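Local atomic coordinates of oxidoreductase, NAD-binding/iron-sulfur cluster-binding protein (Nitratireductor pacificus pht-3B, PDB entry 6ZXU), a protein that probably removes halogens reductively from organohalide substrates, using a bound cobalamin and two [4Fe-4S] clusters. Residues A[433-438]-A[596-601]. Sequence-based numbering, arbitrary orientation.
With NA (sodium ion), chain G; SF4 (iron/sulfur cluster), chain D.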
loop_
_atom_site.group_PDB
_atom_site.type_symbol
_atom_site.label_atom_id
_atom_site.label_comp_id
_atom_site.label_asym_id
_atom_site.label_seq_id
_atom_site.Cartn_x
_atom_site.Cartn_y
_atom_site.Cartn_z
ATOM N N GLU A 433 -11.511 -2.429 2.365
ATOM C CA GLU A 433 -12.400 -3.209 3.260
ATOM C C GLU A 433 -11.924 -3.092 4.715
ATOM O O GLU A 433 -12.765 -2.916 5.592
ATOM C CB GLU A 433 -12.460 -4.663 2.860
ATOM C CG GLU A 433 -13.429 -4.884 1.678
ATOM C CD GLU A 433 -12.880 -4.483 0.265
ATOM O OE1 GLU A 433 -13.689 -4.487 -0.759
ATOM O OE2 GLU A 433 -11.638 -4.133 0.189
ATOM N N THR A 434 -10.629 -3.025 4.935
ATOM C CA THR A 434 -10.133 -2.787 6.262
ATOM C C THR A 434 -10.505 -1.371 6.746
ATOM O O THR A 434 -10.977 -1.168 7.859
ATOM C CB THR A 434 -8.635 -3.005 6.361
ATOM O OG1 THR A 434 -8.360 -4.386 6.197
ATOM C CG2 THR A 434 -8.081 -2.582 7.700
ATOM N N MET A 435 -10.351 -0.370 5.883
ATOM C CA MET A 435 -10.665 0.967 6.273
ATOM C C MET A 435 -12.140 1.143 6.589
ATOM O O MET A 435 -12.495 2.031 7.393
ATOM C CB MET A 435 -10.200 1.976 5.162
ATOM C CG MET A 435 -9.746 3.304 5.675
ATOM S SD MET A 435 -8.970 4.323 4.296
ATOM C CE MET A 435 -7.433 3.423 3.987
ATOM N N GLU A 436 -13.007 0.349 5.980
ATOM C CA GLU A 436 -14.430 0.415 6.265
ATOM C C GLU A 436 -14.755 0.083 7.725
ATOM O O GLU A 436 -15.667 0.625 8.262
ATOM C CB GLU A 436 -15.220 -0.544 5.333
ATOM C CG GLU A 436 -15.665 0.099 4.024
ATOM C CD GLU A 436 -16.394 1.500 4.198
ATOM O OE1 GLU A 436 -15.765 2.605 3.958
ATOM O OE2 GLU A 436 -17.604 1.510 4.612
ATOM N N GLY A 437 -14.041 -0.876 8.303
ATOM C CA GLY A 437 -14.241 -1.280 9.673
ATOM C C GLY A 437 -13.682 -0.301 10.698
ATOM O O GLY A 437 -14.021 -0.367 11.846
ATOM N N ALA A 438 -12.778 0.599 10.262
ATOM C CA ALA A 438 -11.853 1.361 11.106
ATOM C C ALA A 438 -12.395 2.742 11.329
ATOM O O ALA A 438 -13.196 3.244 10.581
ATOM C CB ALA A 438 -10.500 1.464 10.443
ATOM N N PRO A 596 -15.612 10.987 -0.281
ATOM C CA PRO A 596 -16.564 10.328 -1.168
ATOM C C PRO A 596 -15.941 9.462 -2.251
ATOM O O PRO A 596 -16.541 8.461 -2.649
ATOM C CB PRO A 596 -17.334 11.484 -1.810
ATOM C CG PRO A 596 -17.214 12.563 -0.823
ATOM C CD PRO A 596 -15.844 12.429 -0.228
ATOM N N TRP A 597 -14.767 9.789 -2.717
ATOM C CA TRP A 597 -14.061 8.991 -3.735
ATOM C C TRP A 597 -13.481 7.682 -3.214
ATOM O O TRP A 597 -13.024 6.852 -4.007
ATOM C CB TRP A 597 -12.949 9.792 -4.377
ATOM C CG TRP A 597 -13.439 10.989 -5.183
ATOM C CD1 TRP A 597 -13.705 12.196 -4.700
ATOM C CD2 TRP A 597 -13.637 11.051 -6.605
ATOM N NE1 TRP A 597 -14.047 13.048 -5.714
ATOM C CE2 TRP A 597 -14.054 12.371 -6.900
ATOM C CE3 TRP A 597 -13.472 10.146 -7.671
ATOM C CZ2 TRP A 597 -14.276 12.804 -8.172
ATOM C CZ3 TRP A 597 -13.733 10.577 -8.945
ATOM C CH2 TRP A 597 -14.170 11.888 -9.185
ATOM N N ASN A 598 -13.474 7.505 -1.907
ATOM C CA ASN A 598 -13.135 6.251 -1.317
ATOM C C ASN A 598 -14.359 5.362 -1.363
ATOM O O ASN A 598 -15.259 5.502 -0.532
ATOM C CB ASN A 598 -12.565 6.473 0.121
ATOM C CG ASN A 598 -12.309 5.118 0.867
ATOM O OD1 ASN A 598 -11.862 4.136 0.290
ATOM N ND2 ASN A 598 -12.772 5.046 2.103
ATOM N N ARG A 599 -14.426 4.462 -2.325
ATOM C CA ARG A 599 -15.604 3.638 -2.559
ATOM C C ARG A 599 -15.262 2.218 -2.839
ATOM O O ARG A 599 -14.152 1.911 -3.246
ATOM C CB ARG A 599 -16.310 4.050 -3.845
ATOM C CG ARG A 599 -16.735 5.445 -3.866
ATOM C CD ARG A 599 -17.712 5.652 -4.988
ATOM N NE ARG A 599 -18.396 6.911 -4.750
ATOM C CZ ARG A 599 -18.000 8.038 -5.306
ATOM N NH1 ARG A 599 -16.964 8.035 -6.107
ATOM N NH2 ARG A 599 -18.673 9.168 -5.044
ATOM N N GLU A 600 -16.286 1.345 -2.689
ATOM C CA GLU A 600 -16.138 -0.046 -3.014
ATOM C C GLU A 600 -15.940 -0.246 -4.535
ATOM O O GLU A 600 -16.476 0.499 -5.353
ATOM C CB GLU A 600 -17.358 -0.879 -2.484
ATOM C CG GLU A 600 -16.985 -2.367 -2.328
ATOM C CD GLU A 600 -18.156 -3.288 -1.917
ATOM O OE1 GLU A 600 -19.174 -2.790 -1.416
ATOM O OE2 GLU A 600 -18.046 -4.520 -2.112
ATOM N N ASP A 601 -15.228 -1.307 -4.902
ATOM C CA ASP A 601 -14.964 -1.669 -6.345
ATOM C C ASP A 601 -16.129 -2.516 -6.962
ATOM O O ASP A 601 -15.959 -3.695 -7.292
ATOM C CB ASP A 601 -13.590 -2.381 -6.420
ATOM C CG ASP A 601 -13.098 -2.677 -7.858
ATOM O OD1 ASP A 601 -13.375 -1.856 -8.812
ATOM O OD2 ASP A 601 -12.453 -3.767 -8.006
HETATM NA NA NA G . -16.618 6.971 1.031
HETATM FE FE1 SF4 D . -11.940 16.277 0.730
HETATM FE FE2 SF4 D . -14.411 15.978 -0.561
HETATM FE FE3 SF4 D . -12.481 14.124 -0.942
HETATM FE FE4 SF4 D . -12.097 16.602 -2.017
HETATM S S1 SF4 D . -13.733 15.082 -2.462
HETATM S S2 SF4 D . -10.633 15.432 -0.885
HETATM S S3 SF4 D . -13.078 17.783 -0.375
HETATM S S4 SF4 D . -13.538 14.711 0.957
HETATM O O HOH W 1 -13.661 -2.761 -3.103
HETATM O O HOH W 2 -13.200 2.819 3.552
HETATM O O HOH W 3 -16.160 5.845 3.184
HETATM O O HOH W 4 -18.176 7.075 -0.682
HETATM O O HOH W 5 -17.445 8.764 2.158
#
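The side chain of Asn-598 meets Met-435 and Glu-436, its amide ND2 lying 4.4 Å from Met-435 SD and 4.3 Å from Glu-436 OE1. It belongs to the loop between helices 590-594 and 603-614, part of the ferredoxin-like cluster-binding region of this reductive dehalogenase, and the contact illustrates how such a loop can rest on a neighbouring helix largely through water. With CG anti to the backbone N (chi1 174°), the amide reaches across to helix 432-437. There a water accepts from Asn-598 ND2 at 2.7 Å and donates to Glu-436 OE1, bridging the two polar ends. Arg-513 binds Asn-598 OD1 while Lys-593 O takes ND2, so both ends of the amide are held and its rotation is probably fixed. Further along, Glu-433 OE1 approaches Glu-600 CG, and the two carboxylates come within 4.6 Å between Glu-433 OE1 and Glu-600 OE2. Asn-33 hydrogen-bonds to both acids and Ser-32 to Glu-600, while a salt bridge from Arg-29 to Glu-600 probably offsets part of the like-charge repulsion. A second water donates to Glu-433 OE1 and accepts from Asp-601 N at 2.8 Å. At the other end of the loop, Pro-596 and Trp-597 border a [4Fe-4S] cluster, whose S1 lies in plane at the indole edge, 3.7 Å from CD1 of Trp-597. Beside the start of this loop sits a sodium ion, bound by three waters, Cys-595 O and, at 2.5 Å, Asn-598 O.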